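Local coordinates for protein HTH-type dhaKLM operon transcriptional activator DhaS (Lactococcus lactis, PDB 2IU5) that activates transcription of the dhaKLM operon, as a DNA-binding homodimer of the TetR family, when complexed with DhaQ in response to dihydroxyacetone, at residues A[97-100]-A[101-105]. The protein carries 1 engineered substitution. Numbering follows the deposited sequence.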
# COMPACT_ATOMS: atom_id res chain seq x y z
N GLN A 97 -3.20 -13.72 -14.09
CA GLN A 97 -3.44 -12.29 -14.03
C GLN A 97 -4.91 -11.96 -14.34
O GLN A 97 -5.51 -11.08 -13.71
CB GLN A 97 -2.53 -11.58 -15.02
CG GLN A 97 -2.76 -10.12 -15.17
CD GLN A 97 -2.35 -9.74 -16.55
OE1 GLN A 97 -3.13 -9.84 -17.50
NE2 GLN A 97 -1.10 -9.32 -16.69
N ILE A 98 -5.51 -12.65 -15.30
CA ILE A 98 -6.87 -12.31 -15.68
C ILE A 98 -7.81 -12.69 -14.54
O ILE A 98 -8.72 -11.93 -14.19
CB ILE A 98 -7.30 -12.97 -16.97
CG1 ILE A 98 -6.53 -12.34 -18.12
CG2 ILE A 98 -8.82 -12.89 -17.15
CD1 ILE A 98 -6.83 -12.91 -19.46
N PHE A 99 -7.61 -13.86 -13.95
CA PHE A 99 -8.36 -14.31 -12.78
C PHE A 99 -8.31 -13.23 -11.71
O PHE A 99 -9.36 -12.84 -11.18
CB PHE A 99 -7.71 -15.61 -12.28
CG PHE A 99 -8.30 -16.23 -11.04
CD1 PHE A 99 -9.40 -17.07 -11.09
CD2 PHE A 99 -7.75 -15.96 -9.80
CE1 PHE A 99 -9.92 -17.64 -9.93
CE2 PHE A 99 -8.27 -16.52 -8.65
CZ PHE A 99 -9.36 -17.36 -8.71
N TYR A 100 -7.10 -12.76 -11.39
CA TYR A 100 -6.98 -11.79 -10.29
C TYR A 100 -7.51 -10.41 -10.65
O TYR A 100 -8.07 -9.73 -9.79
CB TYR A 100 -5.58 -11.77 -9.62
CG TYR A 100 -5.48 -12.99 -8.75
CD1 TYR A 100 -6.17 -13.05 -7.53
CD2 TYR A 100 -4.73 -14.09 -9.13
CE1 TYR A 100 -6.11 -14.15 -6.71
CE2 TYR A 100 -4.66 -15.23 -8.30
CZ TYR A 100 -5.36 -15.23 -7.09
OH TYR A 100 -5.32 -16.33 -6.27
N GLN A 101 -7.34 -9.98 -11.89
CA GLN A 101 -8.01 -8.76 -12.34
C GLN A 101 -9.51 -8.86 -12.06
O GLN A 101 -10.13 -7.90 -11.56
CB GLN A 101 -7.88 -8.57 -13.85
CG GLN A 101 -6.52 -8.21 -14.34
CD GLN A 101 -6.51 -7.99 -15.84
OE1 GLN A 101 -7.46 -8.38 -16.54
NE2 GLN A 101 -5.45 -7.37 -16.33
N LYS A 102 -10.10 -10.01 -12.39
CA LYS A 102 -11.51 -10.21 -12.12
C LYS A 102 -11.87 -10.17 -10.66
O LYS A 102 -12.89 -9.61 -10.29
CB LYS A 102 -12.03 -11.47 -12.80
CG LYS A 102 -12.03 -11.34 -14.30
CD LYS A 102 -12.37 -12.67 -14.97
CE LYS A 102 -12.34 -12.48 -16.47
NZ LYS A 102 -12.38 -13.75 -17.25
N ILE A 103 -11.04 -10.77 -9.83
CA ILE A 103 -11.30 -10.80 -8.39
C ILE A 103 -11.23 -9.40 -7.79
O ILE A 103 -12.03 -9.06 -6.91
CB ILE A 103 -10.32 -11.70 -7.67
CG1 ILE A 103 -10.46 -13.16 -8.15
CG2 ILE A 103 -10.52 -11.59 -6.16
CD1 ILE A 103 -11.86 -13.70 -8.08
N PHE A 104 -10.29 -8.58 -8.23
CA PHE A 104 -10.23 -7.22 -7.71
C PHE A 104 -11.51 -6.46 -8.04
O PHE A 104 -11.88 -5.54 -7.30
CB PHE A 104 -9.01 -6.45 -8.21
CG PHE A 104 -7.75 -6.79 -7.49
CD1 PHE A 104 -7.63 -6.53 -6.13
CD2 PHE A 104 -6.68 -7.38 -8.15
CE1 PHE A 104 -6.44 -6.86 -5.46
CE2 PHE A 104 -5.50 -7.71 -7.49
CZ PHE A 104 -5.40 -7.44 -6.13
N VAL A 105 -12.18 -6.82 -9.13
CA VAL A 105 -13.48 -6.23 -9.48
C VAL A 105 -14.64 -6.79 -8.64
O VAL A 105 -15.47 -6.02 -8.14
CB VAL A 105 -13.80 -6.38 -10.98
CG1 VAL A 105 -15.25 -5.94 -11.26
CG2 VAL A 105 -12.84 -5.56 -11.81
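Helix 97-106 is a short helix of the TetR-type C-terminal region, and here two of its turns meet through i to i+4 pairs: Q97 with Q101, I98 with K102, F99 with I103 and Y100 with F104. Four i to i+4 backbone hydrogen bonds join the turns, from Q101 N to Q97 O (2.8 Å) through F104 N to Y100 O.

The side chains of Q97 and Q101 cross at an angle, yet their amides are nearly parallel, with planes 9° apart. Q101 NE2 comes to 3.6 Å from Q97 OE1, but gives its hydrogen bond to the backbone O of I161 on helix 139-163. Q101 CG sits beside the backbone N (chi1 -71°), which brings it to 3.1 Å from Q97 O. A leucine in place of Q101 would probably leave I161 O without the NE2 donor and weaken the link to helix 139-163.

I98 and K102 lie side by side and point the same way. I98 CG2 touches K102 CE at 3.6 Å. The lysine chain is extended, and its NZ donates to the backbone O of M26, in the last turn of helix 13-28, and of N29, just beyond it.

F99 and I103 also lie side by side. I103 CG1 lies over one face of the F99 ring, offset toward the rim and 4.0 Å from F99 CE2. I103 CG1 is also 3.2 Å from F99 O. F99 CD2 stands over the centre of the Y100 ring. One turn on, F104 CD2 comes to 3.2 Å from Y100 O.

Helix 13-28 is thus met both by the K102 amine and by apolar packing, since F99 and I103 rest on M26 and on L61 and F65 of helix 57-73. Apolar packing and side-chain bonds to backbone carbonyls are together consistent with a helix that links the DNA-binding and C-terminal parts.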